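Local coordinates for protein NADH-rubredoxin oxidoreductase (Clostridium acetobutylicum, PDB 3KLJ) that passes electrons from NADH through its bound FAD to rubredoxin, as an intermediate in the electron transfer chain that detoxifies dioxygen in this anaerobe, at residues E83-I88 with V95-G100; I12-A17 with I35-S40; L108-G113 with K258-C263; K42-Y47 with I77-S82. One frame throughout, in Å; residues are numbered along the deposited sequence.

Interaction 1: residues E83-I88 with V95-G100; sequences EFATSI and VTLKSG. With FAD (flavin-adenine dinucleotide), chain B.
The carbonyl O of T96 takes three bonds from the strand opposite. T86 N meets it almost head-on at 2.7 Å (N-H...O 170°), S87 N reaches T96 O at 3.1 Å, and the T86 hydroxyl comes down from above the carbonyl plane, OG1 to T96 O 3.1 Å. That hydroxyl sits between its own backbone N and carbonyl carbon (chi1 48°), which places OG1 within bonding distance of T96 O. T86 and S87 together facing T96 make a classic beta bulge in the hairpin of strands 85-89 and 94-97, shifting the register by one residue. The bulge lies next to A85, whose backbone reads the adenine edge of FAD: A85 N donates to N1A at 3.0 Å and A85 O accepts from N6A at 2.9 Å. N6A also lies over one face of the F84 ring, offset toward its rim. Farther out, K98 N bonds F84 O, and the E83 and L97 side chains cross at about a right angle, E83 CG 3.5 Å from L97 CD1. A85 CB packs on V95 CG1, whose strand continues the antiparallel sheet through V95 and I103.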
# COMPACT_ATOMS: atom_id res chain seq x y z
N GLU A 83 -3.85 9.97 19.71
CA GLU A 83 -4.67 9.08 20.51
C GLU A 83 -4.88 7.74 19.79
O GLU A 83 -5.11 7.70 18.57
CB GLU A 83 -6.00 9.74 20.87
CG GLU A 83 -6.61 9.22 22.17
CD GLU A 83 -5.73 9.47 23.39
OE1 GLU A 83 -5.22 8.47 23.96
OE2 GLU A 83 -5.53 10.64 23.77
N PHE A 84 -4.78 6.67 20.56
CA PHE A 84 -4.69 5.31 20.05
C PHE A 84 -5.79 4.46 20.69
O PHE A 84 -5.85 4.35 21.92
CB PHE A 84 -3.29 4.76 20.38
CG PHE A 84 -3.00 3.40 19.82
CD1 PHE A 84 -2.45 3.26 18.54
CD2 PHE A 84 -3.22 2.25 20.58
CE1 PHE A 84 -2.15 1.99 18.02
CE2 PHE A 84 -2.93 0.97 20.06
CZ PHE A 84 -2.40 0.85 18.78
N ALA A 85 -6.66 3.88 19.87
CA ALA A 85 -7.67 2.93 20.35
C ALA A 85 -7.00 1.60 20.64
O ALA A 85 -6.20 1.11 19.85
CB ALA A 85 -8.78 2.76 19.33
N THR A 86 -7.32 1.03 21.81
CA THR A 86 -6.74 -0.24 22.23
C THR A 86 -7.80 -1.34 22.32
O THR A 86 -7.47 -2.51 22.22
CB THR A 86 -6.04 -0.15 23.62
OG1 THR A 86 -6.91 0.52 24.54
CG2 THR A 86 -4.72 0.61 23.52
N SER A 87 -9.06 -0.94 22.53
CA SER A 87 -10.16 -1.87 22.77
C SER A 87 -11.45 -1.40 22.11
O SER A 87 -11.68 -0.20 21.97
CB SER A 87 -10.43 -2.02 24.27
OG SER A 87 -9.78 -3.14 24.81
N ILE A 88 -12.29 -2.36 21.73
CA ILE A 88 -13.65 -2.09 21.28
C ILE A 88 -14.62 -2.97 22.08
O ILE A 88 -14.41 -4.18 22.21
CB ILE A 88 -13.87 -2.35 19.76
CG1 ILE A 88 -12.89 -1.56 18.90
CG2 ILE A 88 -15.30 -1.98 19.35
CD1 ILE A 88 -12.85 -2.00 17.43
N VAL A 95 -15.37 2.59 22.68
CA VAL A 95 -14.00 2.37 22.27
C VAL A 95 -13.07 2.86 23.37
O VAL A 95 -13.22 3.98 23.87
CB VAL A 95 -13.70 3.06 20.91
CG1 VAL A 95 -12.21 3.08 20.61
CG2 VAL A 95 -14.47 2.35 19.79
N THR A 96 -12.12 2.02 23.78
CA THR A 96 -11.17 2.38 24.82
C THR A 96 -9.85 2.79 24.20
O THR A 96 -9.28 2.07 23.38
CB THR A 96 -10.93 1.22 25.81
OG1 THR A 96 -12.19 0.77 26.33
CG2 THR A 96 -10.06 1.68 26.97
N LEU A 97 -9.38 3.96 24.61
CA LEU A 97 -8.10 4.49 24.16
C LEU A 97 -6.96 4.10 25.10
O LEU A 97 -7.18 3.56 26.19
CB LEU A 97 -8.19 6.02 24.03
CG LEU A 97 -9.33 6.56 23.16
CD1 LEU A 97 -9.59 8.03 23.45
CD2 LEU A 97 -9.07 6.34 21.67
N LYS A 98 -5.74 4.39 24.65
CA LYS A 98 -4.52 4.14 25.42
C LYS A 98 -4.54 4.84 26.79
O LYS A 98 -4.19 4.23 27.81
CB LYS A 98 -3.28 4.56 24.61
CG LYS A 98 -1.94 4.20 25.25
CD LYS A 98 -1.65 2.71 25.16
CE LYS A 98 -0.58 2.30 26.15
NZ LYS A 98 -0.15 0.89 25.93
N SER A 99 -4.99 6.09 26.81
CA SER A 99 -5.13 6.88 28.05
C SER A 99 -6.07 6.27 29.09
O SER A 99 -6.00 6.61 30.27
CB SER A 99 -5.56 8.32 27.72
OG SER A 99 -6.66 8.35 26.82
N GLY A 100 -6.95 5.37 28.65
CA GLY A 100 -7.97 4.77 29.52
C GLY A 100 -9.32 5.43 29.33
O GLY A 100 -10.34 4.94 29.82
PA FAD B . -3.33 4.58 6.65
O1A FAD B . -2.28 3.67 7.23
O2A FAD B . -2.79 5.51 5.59
O5B FAD B . -4.01 5.42 7.82
C5B FAD B . -4.47 4.79 9.01
C4B FAD B . -4.25 5.73 10.19
O4B FAD B . -4.82 5.16 11.37
C3B FAD B . -2.77 5.94 10.48
O3B FAD B . -2.50 7.33 10.56
C2B FAD B . -2.52 5.24 11.80
O2B FAD B . -1.59 5.93 12.61
C1B FAD B . -3.90 5.26 12.44
N9A FAD B . -4.11 4.18 13.43
C8A FAD B . -3.61 2.90 13.39
N7A FAD B . -4.04 2.24 14.48
C5A FAD B . -4.82 3.07 15.22
C6A FAD B . -5.49 2.89 16.43
N6A FAD B . -5.23 1.84 17.20
N1A FAD B . -6.21 3.96 16.95
C2A FAD B . -6.26 5.17 16.28
N3A FAD B . -5.57 5.34 15.10
C4A FAD B . -4.86 4.29 14.57
N1 FAD B . -0.60 3.12 -2.49
C2 FAD B . -0.84 3.20 -3.84
O2 FAD B . -1.94 2.90 -4.27
N3 FAD B . 0.13 3.66 -4.71
C4 FAD B . 1.36 4.02 -4.23
O4 FAD B . 2.21 4.41 -5.04
C4X FAD B . 1.64 3.92 -2.86
N5 FAD B . 2.87 4.29 -2.35
C5X FAD B . 3.13 4.20 -0.99
C6 FAD B . 4.38 4.56 -0.48
C7 FAD B . 4.62 4.48 0.90
C7M FAD B . 5.96 4.86 1.45
C8 FAD B . 3.62 4.02 1.76
C8M FAD B . 3.86 3.91 3.24
C9 FAD B . 2.39 3.65 1.24
C9A FAD B . 2.13 3.74 -0.13
N10 FAD B . 0.88 3.38 -0.64
C10 FAD B . 0.64 3.47 -1.99
C1' FAD B . -0.18 2.87 0.28
C2' FAD B . -1.18 3.94 0.66
O2' FAD B . -0.51 4.93 1.42
C3' FAD B . -2.26 3.27 1.50
O3' FAD B . -2.98 2.36 0.69
C4' FAD B . -3.24 4.25 2.12
O4' FAD B . -2.55 5.21 2.91
C5' FAD B . -4.19 3.47 3.02
O5' FAD B . -4.96 4.41 3.72
P FAD B . -5.67 3.98 5.08
O1P FAD B . -6.48 5.16 5.59
O2P FAD B . -6.47 2.71 4.89
O3P FAD B . -4.48 3.59 6.09

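Interaction 2: residues I12-A17 with I35-S40; sequences ILILGA and ITMINS. With FAD (flavin-adenine dinucleotide), chain B.
I35 lays its CG2 branch beside I14 CD1 at 3.9 Å, the two side chains pointing the same way on the face covered by helix 19-28. At T36 the backbone is held at both ends, T36 N bonding I12 O and T36 O accepting from I14 N, while L13 CD2 lies on the threonine carbonyl. M37 runs beside I14 and then bends at its last torsion (chi3 77°), which brings CE to 3.8 Å from A17 CB. I38, on the other face with L13, packs tightly: its CD1 is 3.5 Å from L13 CD2. I38 N bonds I14 O, completing the parallel ladder of the beta-alpha-beta unit that opens this Rossmann-type FAD domain, and I38 O accepts from G16 N, probably the first glycine of the GxGxxG turn expected of such a domain; G16 CA is 3.2 Å from FAD O4B. N39 has CG anti to the backbone N (chi1 -161°), with CB and CG against A17 CB. Its OD1 accepts from A17 N at 2.9 Å, the donor standing 46° out of the amide plane, and lies 3.0 Å from FAD O3B. S40 OG approaches FAD O2B next door. Side-chain amide and hydroxyl thus meet the adenosine ribose through N39 and S40, and the bond from A17 N probably helps to fix the rotation of the N39 amide beside the sugar.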
# COMPACT_ATOMS: atom_id res chain seq x y z
N ILE A 12 -20.88 9.32 14.68
CA ILE A 12 -19.91 8.57 13.88
C ILE A 12 -18.51 8.68 14.46
O ILE A 12 -17.94 9.78 14.54
CB ILE A 12 -19.90 9.04 12.41
CG1 ILE A 12 -21.33 9.04 11.84
CG2 ILE A 12 -18.94 8.18 11.58
CD1 ILE A 12 -21.38 9.13 10.35
N LEU A 13 -17.99 7.54 14.89
CA LEU A 13 -16.63 7.42 15.37
C LEU A 13 -15.78 6.81 14.27
O LEU A 13 -16.08 5.73 13.77
CB LEU A 13 -16.55 6.52 16.59
CG LEU A 13 -15.65 6.95 17.75
CD1 LEU A 13 -15.02 5.76 18.47
CD2 LEU A 13 -14.61 7.99 17.36
N ILE A 14 -14.71 7.52 13.91
CA ILE A 14 -13.77 7.04 12.90
C ILE A 14 -12.44 6.71 13.56
O ILE A 14 -11.75 7.59 14.10
CB ILE A 14 -13.61 8.07 11.76
CG1 ILE A 14 -14.93 8.22 11.00
CG2 ILE A 14 -12.50 7.66 10.79
CD1 ILE A 14 -14.94 9.35 10.01
N LEU A 15 -12.09 5.43 13.52
CA LEU A 15 -10.88 4.91 14.14
C LEU A 15 -9.74 4.87 13.12
O LEU A 15 -9.65 3.94 12.30
CB LEU A 15 -11.17 3.52 14.73
CG LEU A 15 -10.33 2.99 15.89
CD1 LEU A 15 -11.01 1.77 16.56
CD2 LEU A 15 -8.90 2.66 15.43
N GLY A 16 -8.88 5.88 13.19
CA GLY A 16 -7.77 6.07 12.27
C GLY A 16 -8.03 7.24 11.33
O GLY A 16 -9.09 7.33 10.72
N ALA A 17 -7.05 8.14 11.21
CA ALA A 17 -7.20 9.31 10.35
C ALA A 17 -6.15 9.35 9.23
O ALA A 17 -5.30 10.23 9.17
CB ALA A 17 -7.20 10.59 11.18
N ILE A 35 -19.39 13.99 13.92
CA ILE A 35 -18.31 13.12 13.46
C ILE A 35 -17.02 13.36 14.25
O ILE A 35 -16.55 14.51 14.37
CB ILE A 35 -18.01 13.36 11.96
CG1 ILE A 35 -19.30 13.34 11.12
CG2 ILE A 35 -16.98 12.36 11.42
CD1 ILE A 35 -19.20 14.21 9.86
N THR A 36 -16.45 12.28 14.77
CA THR A 36 -15.18 12.32 15.49
C THR A 36 -14.18 11.33 14.90
O THR A 36 -14.51 10.16 14.68
CB THR A 36 -15.38 11.99 16.98
OG1 THR A 36 -16.26 12.95 17.54
CG2 THR A 36 -14.07 12.03 17.75
N MET A 37 -12.96 11.80 14.67
CA MET A 37 -11.87 10.98 14.17
C MET A 37 -10.80 10.83 15.23
O MET A 37 -10.35 11.83 15.81
CB MET A 37 -11.24 11.62 12.94
CG MET A 37 -12.21 11.99 11.84
SD MET A 37 -11.31 12.64 10.41
CE MET A 37 -10.70 11.09 9.74
N ILE A 38 -10.39 9.59 15.48
CA ILE A 38 -9.28 9.29 16.36
C ILE A 38 -8.04 9.00 15.51
O ILE A 38 -8.11 8.19 14.60
CB ILE A 38 -9.59 8.04 17.23
CG1 ILE A 38 -10.83 8.29 18.10
CG2 ILE A 38 -8.38 7.67 18.10
CD1 ILE A 38 -11.52 7.01 18.55
N ASN A 39 -6.91 9.66 15.79
CA ASN A 39 -5.66 9.34 15.08
C ASN A 39 -4.44 9.21 15.97
O ASN A 39 -4.17 10.09 16.78
CB ASN A 39 -5.38 10.34 13.95
CG ASN A 39 -4.39 9.80 12.92
OD1 ASN A 39 -4.50 8.67 12.40
ND2 ASN A 39 -3.40 10.62 12.60
N SER A 40 -3.70 8.12 15.78
CA SER A 40 -2.52 7.81 16.58
C SER A 40 -1.35 8.77 16.31
O SER A 40 -0.53 9.01 17.20
CB SER A 40 -2.08 6.37 16.36
OG SER A 40 -1.65 6.17 15.02
PA FAD B . -3.33 4.58 6.65
O1A FAD B . -2.28 3.67 7.23
O2A FAD B . -2.79 5.51 5.59
O5B FAD B . -4.01 5.42 7.82
C5B FAD B . -4.47 4.79 9.01
C4B FAD B . -4.25 5.73 10.19
O4B FAD B . -4.82 5.16 11.37
C3B FAD B . -2.77 5.94 10.48
O3B FAD B . -2.50 7.33 10.56
C2B FAD B . -2.52 5.24 11.80
O2B FAD B . -1.59 5.93 12.61
C1B FAD B . -3.90 5.26 12.44
N9A FAD B . -4.11 4.18 13.43
C8A FAD B . -3.61 2.90 13.39
N7A FAD B . -4.04 2.24 14.48
C5A FAD B . -4.82 3.07 15.22
C6A FAD B . -5.49 2.89 16.43
N6A FAD B . -5.23 1.84 17.20
N1A FAD B . -6.21 3.96 16.95
C2A FAD B . -6.26 5.17 16.28
N3A FAD B . -5.57 5.34 15.10
C4A FAD B . -4.86 4.29 14.57
N1 FAD B . -0.60 3.12 -2.49
C2 FAD B . -0.84 3.20 -3.84
O2 FAD B . -1.94 2.90 -4.27
N3 FAD B . 0.13 3.66 -4.71
C4 FAD B . 1.36 4.02 -4.23
O4 FAD B . 2.21 4.41 -5.04
C4X FAD B . 1.64 3.92 -2.86
N5 FAD B . 2.87 4.29 -2.35
C5X FAD B . 3.13 4.20 -0.99
C6 FAD B . 4.38 4.56 -0.48
C7 FAD B . 4.62 4.48 0.90
C7M FAD B . 5.96 4.86 1.45
C8 FAD B . 3.62 4.02 1.76
C8M FAD B . 3.86 3.91 3.24
C9 FAD B . 2.39 3.65 1.24
C9A FAD B . 2.13 3.74 -0.13
N10 FAD B . 0.88 3.38 -0.64
C10 FAD B . 0.64 3.47 -1.99
C1' FAD B . -0.18 2.87 0.28
C2' FAD B . -1.18 3.94 0.66
O2' FAD B . -0.51 4.93 1.42
C3' FAD B . -2.26 3.27 1.50
O3' FAD B . -2.98 2.36 0.69
C4' FAD B . -3.24 4.25 2.12
O4' FAD B . -2.55 5.21 2.91
C5' FAD B . -4.19 3.47 3.02
O5' FAD B . -4.96 4.41 3.72
P FAD B . -5.67 3.98 5.08
O1P FAD B . -6.48 5.16 5.59
O2P FAD B . -6.47 2.71 4.89
O3P FAD B . -4.48 3.59 6.09
O HOH W 1 -2.59 10.79 9.72

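Interaction 3: residues L108-G113 with K258-C263; sequences LIIASG and KDIYAC. With FAD (flavin-adenine dinucleotide), chain B.
L108 and I260 pair side by side in the parallel sheet of the Rossmann-type FAD domain, where strand 260-262 is an outermost strand, next to 107-110. L108 N donates to D259 O at 3.0 Å, and L108 O receives Y261 N at 2.7 Å while also lying in the plane of the Y261 ring at its edge, 3.5 Å from CD1. I109 turns to the other face with Y261. Its CG2, anti to the backbone N, reaches C263 SG at 3.7 Å, and A287 and A291 of helix 277-291 pack on the same side chain. I110 returns to the face of L108: CD1 crosses over to I260 CG2 at 3.6 Å, and CB meets A262 CB. Its backbone brackets A262, I110 N bonding Y261 O from 38° above the carbonyl plane and I110 O accepting from C263 N in a more bent bond (N-H...O 139°). A111 brings CB beside C263 SG, and from here the chain leaves the sheet for the cofactor. S112 O lies 3.2 Å from FAD C8A. At G113 the two segments meet again through one water, which accepts from G113 N and donates to both C263 O and the FAD phosphate oxygen O2P, the last at 2.6 Å.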
# COMPACT_ATOMS: atom_id res chain seq x y z
N LEU A 108 -19.38 2.95 14.24
CA LEU A 108 -17.93 2.90 14.29
C LEU A 108 -17.37 2.54 12.91
O LEU A 108 -17.76 1.52 12.32
CB LEU A 108 -17.44 1.89 15.34
CG LEU A 108 -15.93 1.71 15.53
CD1 LEU A 108 -15.27 2.99 16.04
CD2 LEU A 108 -15.58 0.54 16.44
N ILE A 109 -16.46 3.36 12.40
CA ILE A 109 -15.78 3.05 11.15
C ILE A 109 -14.31 2.80 11.45
O ILE A 109 -13.61 3.71 11.90
CB ILE A 109 -15.93 4.20 10.14
CG1 ILE A 109 -17.42 4.44 9.82
CG2 ILE A 109 -15.11 3.92 8.88
CD1 ILE A 109 -17.66 5.66 8.94
N ILE A 110 -13.87 1.56 11.24
CA ILE A 110 -12.46 1.20 11.47
C ILE A 110 -11.62 1.42 10.21
O ILE A 110 -11.80 0.75 9.18
CB ILE A 110 -12.32 -0.27 11.95
CG1 ILE A 110 -13.14 -0.51 13.22
CG2 ILE A 110 -10.84 -0.62 12.18
CD1 ILE A 110 -13.30 -2.00 13.60
N ALA A 111 -10.69 2.37 10.31
CA ALA A 111 -9.86 2.78 9.19
C ALA A 111 -8.39 2.89 9.65
O ALA A 111 -7.71 3.89 9.40
CB ALA A 111 -10.38 4.11 8.62
N SER A 112 -7.92 1.85 10.32
CA SER A 112 -6.64 1.88 11.04
C SER A 112 -5.44 1.48 10.16
O SER A 112 -4.33 1.34 10.66
CB SER A 112 -6.71 0.97 12.26
OG SER A 112 -7.12 -0.33 11.87
N GLY A 113 -5.67 1.30 8.86
CA GLY A 113 -4.57 1.08 7.92
C GLY A 113 -3.66 -0.11 8.18
O GLY A 113 -4.11 -1.18 8.59
N LYS A 258 -22.77 -5.74 13.84
CA LYS A 258 -23.68 -4.65 13.53
C LYS A 258 -23.09 -3.29 13.94
O LYS A 258 -22.48 -3.17 15.00
CB LYS A 258 -25.04 -4.86 14.23
CG LYS A 258 -26.19 -4.05 13.62
CD LYS A 258 -26.50 -4.51 12.18
CE LYS A 258 -27.32 -3.48 11.40
NZ LYS A 258 -26.98 -3.56 9.94
N ASP A 259 -23.25 -2.31 13.05
CA ASP A 259 -22.93 -0.91 13.33
C ASP A 259 -21.43 -0.63 13.41
O ASP A 259 -21.00 0.51 13.71
CB ASP A 259 -23.65 -0.41 14.59
CG ASP A 259 -25.15 -0.25 14.38
OD1 ASP A 259 -25.88 -0.33 15.38
OD2 ASP A 259 -25.58 -0.02 13.23
N ILE A 260 -20.64 -1.66 13.10
CA ILE A 260 -19.20 -1.49 12.90
C ILE A 260 -18.80 -1.72 11.44
O ILE A 260 -19.11 -2.77 10.85
CB ILE A 260 -18.38 -2.43 13.80
CG1 ILE A 260 -18.74 -2.22 15.28
CG2 ILE A 260 -16.86 -2.22 13.52
CD1 ILE A 260 -17.90 -3.04 16.25
N TYR A 261 -18.09 -0.75 10.87
CA TYR A 261 -17.63 -0.79 9.49
C TYR A 261 -16.11 -0.79 9.47
O TYR A 261 -15.48 -0.45 10.47
CB TYR A 261 -18.10 0.45 8.71
CG TYR A 261 -19.61 0.64 8.71
CD1 TYR A 261 -20.26 1.12 9.85
CD2 TYR A 261 -20.37 0.35 7.58
CE1 TYR A 261 -21.64 1.32 9.85
CE2 TYR A 261 -21.75 0.53 7.59
CZ TYR A 261 -22.37 1.02 8.72
OH TYR A 261 -23.73 1.20 8.74
N ALA A 262 -15.53 -1.17 8.33
CA ALA A 262 -14.10 -1.02 8.09
C ALA A 262 -13.84 -0.70 6.62
O ALA A 262 -14.67 -0.98 5.76
CB ALA A 262 -13.35 -2.27 8.53
N CYS A 263 -12.67 -0.13 6.34
CA CYS A 263 -12.36 0.39 5.00
C CYS A 263 -10.88 0.67 4.84
O CYS A 263 -10.20 1.04 5.79
CB CYS A 263 -13.14 1.68 4.74
SG CYS A 263 -13.03 2.91 6.05
PA FAD B . -3.33 4.58 6.65
O1A FAD B . -2.28 3.67 7.23
O2A FAD B . -2.79 5.51 5.59
O5B FAD B . -4.01 5.42 7.82
C5B FAD B . -4.47 4.79 9.01
C4B FAD B . -4.25 5.73 10.19
O4B FAD B . -4.82 5.16 11.37
C3B FAD B . -2.77 5.94 10.48
O3B FAD B . -2.50 7.33 10.56
C2B FAD B . -2.52 5.24 11.80
O2B FAD B . -1.59 5.93 12.61
C1B FAD B . -3.90 5.26 12.44
N9A FAD B . -4.11 4.18 13.43
C8A FAD B . -3.61 2.90 13.39
N7A FAD B . -4.04 2.24 14.48
C5A FAD B . -4.82 3.07 15.22
C6A FAD B . -5.49 2.89 16.43
N6A FAD B . -5.23 1.84 17.20
N1A FAD B . -6.21 3.96 16.95
C2A FAD B . -6.26 5.17 16.28
N3A FAD B . -5.57 5.34 15.10
C4A FAD B . -4.86 4.29 14.57
N1 FAD B . -0.60 3.12 -2.49
C2 FAD B . -0.84 3.20 -3.84
O2 FAD B . -1.94 2.90 -4.27
N3 FAD B . 0.13 3.66 -4.71
C4 FAD B . 1.36 4.02 -4.23
O4 FAD B . 2.21 4.41 -5.04
C4X FAD B . 1.64 3.92 -2.86
N5 FAD B . 2.87 4.29 -2.35
C5X FAD B . 3.13 4.20 -0.99
C6 FAD B . 4.38 4.56 -0.48
C7 FAD B . 4.62 4.48 0.90
C7M FAD B . 5.96 4.86 1.45
C8 FAD B . 3.62 4.02 1.76
C8M FAD B . 3.86 3.91 3.24
C9 FAD B . 2.39 3.65 1.24
C9A FAD B . 2.13 3.74 -0.13
N10 FAD B . 0.88 3.38 -0.64
C10 FAD B . 0.64 3.47 -1.99
C1' FAD B . -0.18 2.87 0.28
C2' FAD B . -1.18 3.94 0.66
O2' FAD B . -0.51 4.93 1.42
C3' FAD B . -2.26 3.27 1.50
O3' FAD B . -2.98 2.36 0.69
C4' FAD B . -3.24 4.25 2.12
O4' FAD B . -2.55 5.21 2.91
C5' FAD B . -4.19 3.47 3.02
O5' FAD B . -4.96 4.41 3.72
P FAD B . -5.67 3.98 5.08
O1P FAD B . -6.48 5.16 5.59
O2P FAD B . -6.47 2.71 4.89
O3P FAD B . -4.48 3.59 6.09
O HOH W 2 -7.62 1.38 6.85

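Interaction 4: residues K42-Y47 with I77-S82; sequences KYLPYY and IKVITS
A sparse surface contact without a hydrogen bond between the segments sets the loop after strand 35-38 against strand 78-80, an outermost strand of the parallel sheet in the FAD-binding domain. The touching ends run roughly antiparallel, 152° apart, and K42 stands opposite S82. L44 carries the apolar part: its CD1 meets V79 CG1 at 3.9 Å, the two side chains lying at a slant to each other. V79 CG1, anti to the backbone N (chi1 -176°), is the branch that touches L44, and T81 CG2 lies at the margin of the same patch, 4.5 Å from L44 CD1. Helix 69-74 backs the leucine through N69 and Y72. Nearer the solvent, S82 OG rests against the start of the lysine side chain, 3.4 Å from K42 CB, and T81 CB approaches K42 CA at 4.3 Å. The lysine then leads away, with CG over one face of the Y43 ring, offset toward its rim, and its NZ forms a salt bridge with D134, which also bonds Y43 OH. The polar ends of the K42 and Y43 side chains are thus engaged by D134, away from 77-82, and between the two segments the contact is van der Waals in kind, L44 on V79 and K42 CA and CB on T81 and S82.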
# COMPACT_ATOMS: atom_id res chain seq x y z
N LYS A 42 0.39 12.58 15.16
CA LYS A 42 0.16 13.97 15.58
C LYS A 42 -0.19 14.89 14.40
O LYS A 42 -0.25 16.12 14.56
CB LYS A 42 1.35 14.51 16.39
CG LYS A 42 2.72 14.32 15.77
CD LYS A 42 3.83 14.78 16.72
CE LYS A 42 5.19 14.20 16.33
NZ LYS A 42 5.28 12.75 16.67
N TYR A 43 -0.44 14.28 13.25
CA TYR A 43 -0.75 15.01 12.01
C TYR A 43 -2.14 14.65 11.50
O TYR A 43 -2.62 13.53 11.69
CB TYR A 43 0.31 14.72 10.92
CG TYR A 43 1.73 14.79 11.45
CD1 TYR A 43 2.31 16.02 11.80
CD2 TYR A 43 2.48 13.63 11.65
CE1 TYR A 43 3.60 16.09 12.31
CE2 TYR A 43 3.79 13.69 12.15
CZ TYR A 43 4.33 14.92 12.48
OH TYR A 43 5.61 15.00 12.98
N LEU A 44 -2.78 15.62 10.84
CA LEU A 44 -4.02 15.38 10.11
C LEU A 44 -3.80 14.38 8.96
O LEU A 44 -2.65 14.10 8.61
CB LEU A 44 -4.55 16.72 9.57
CG LEU A 44 -5.54 17.55 10.40
CD1 LEU A 44 -5.87 17.01 11.80
CD2 LEU A 44 -5.15 19.02 10.46
N PRO A 45 -4.89 13.82 8.39
CA PRO A 45 -4.76 12.94 7.24
C PRO A 45 -3.88 13.50 6.14
O PRO A 45 -4.07 14.64 5.70
CB PRO A 45 -6.20 12.80 6.75
CG PRO A 45 -6.99 12.81 8.02
CD PRO A 45 -6.25 13.75 8.97
N TYR A 46 -2.93 12.69 5.69
CA TYR A 46 -2.03 13.11 4.61
C TYR A 46 -1.91 12.05 3.52
O TYR A 46 -2.20 10.87 3.75
CB TYR A 46 -0.66 13.50 5.17
CG TYR A 46 0.04 12.45 6.02
CD1 TYR A 46 -0.11 12.44 7.41
CD2 TYR A 46 0.87 11.50 5.44
CE1 TYR A 46 0.56 11.50 8.21
CE2 TYR A 46 1.54 10.55 6.21
CZ TYR A 46 1.39 10.56 7.60
OH TYR A 46 2.06 9.63 8.36
N TYR A 47 -1.50 12.50 2.34
CA TYR A 47 -1.37 11.63 1.17
C TYR A 47 -0.10 10.79 1.33
O TYR A 47 0.97 11.13 0.78
CB TYR A 47 -1.33 12.45 -0.12
CG TYR A 47 -1.75 11.65 -1.34
CD1 TYR A 47 -0.81 10.95 -2.09
CD2 TYR A 47 -3.09 11.59 -1.73
CE1 TYR A 47 -1.19 10.20 -3.21
CE2 TYR A 47 -3.48 10.85 -2.84
CZ TYR A 47 -2.52 10.17 -3.58
OH TYR A 47 -2.90 9.43 -4.67
N ILE A 77 -15.79 18.69 11.96
CA ILE A 77 -15.27 17.36 12.22
C ILE A 77 -14.23 17.45 13.32
O ILE A 77 -13.26 18.20 13.22
CB ILE A 77 -14.66 16.73 10.94
CG1 ILE A 77 -15.77 16.46 9.91
CG2 ILE A 77 -13.90 15.45 11.28
CD1 ILE A 77 -15.29 16.43 8.46
N LYS A 78 -14.44 16.67 14.38
CA LYS A 78 -13.56 16.65 15.54
C LYS A 78 -12.46 15.61 15.39
O LYS A 78 -12.73 14.40 15.25
CB LYS A 78 -14.37 16.42 16.81
CG LYS A 78 -15.33 17.56 17.13
CD LYS A 78 -16.48 17.13 18.03
CE LYS A 78 -17.53 16.31 17.27
NZ LYS A 78 -18.58 15.78 18.19
N VAL A 79 -11.21 16.07 15.40
CA VAL A 79 -10.06 15.18 15.28
C VAL A 79 -9.31 15.15 16.60
O VAL A 79 -8.87 16.18 17.10
CB VAL A 79 -9.11 15.60 14.14
CG1 VAL A 79 -7.98 14.59 13.98
CG2 VAL A 79 -9.88 15.75 12.82
N ILE A 80 -9.21 13.95 17.18
CA ILE A 80 -8.38 13.76 18.37
C ILE A 80 -7.05 13.15 17.92
O ILE A 80 -7.00 11.97 17.54
CB ILE A 80 -9.05 12.86 19.43
CG1 ILE A 80 -10.56 13.11 19.47
CG2 ILE A 80 -8.42 13.08 20.80
CD1 ILE A 80 -11.35 12.06 20.25
N THR A 81 -5.99 13.95 17.95
CA THR A 81 -4.67 13.50 17.50
C THR A 81 -3.87 12.88 18.65
O THR A 81 -4.19 13.10 19.82
CB THR A 81 -3.84 14.65 16.88
OG1 THR A 81 -3.87 15.78 17.75
CG2 THR A 81 -4.39 15.04 15.51
N SER A 82 -2.84 12.12 18.28
CA SER A 82 -1.96 11.42 19.21
C SER A 82 -2.74 10.52 20.19
O SER A 82 -2.34 10.35 21.34
CB SER A 82 -1.04 12.39 19.95
OG SER A 82 -0.17 13.05 19.05

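From the N terminus, interaction 2 comes first, closing the crossover through helix 19-28. The chain then enters the loop 42-47 and returns along strand 78-80, where interaction 4 closes; strands 35-38 and 78-80 are neighbours, M37 bonding K78 and I80. Interaction 1 follows as a short hairpin, joined to interaction 2 by E83 N to N39 O and packed on L13 and L15. Interaction 3 closes last, over the 144 residues between its segments that include the NADH-binding domain, and is bonded to strand 12-15 through I109 and A111. The four loops follow in series without crossing. Interactions 2, 3 and 4 share one parallel sheet, and interactions 1, 2 and 3 all touch FAD.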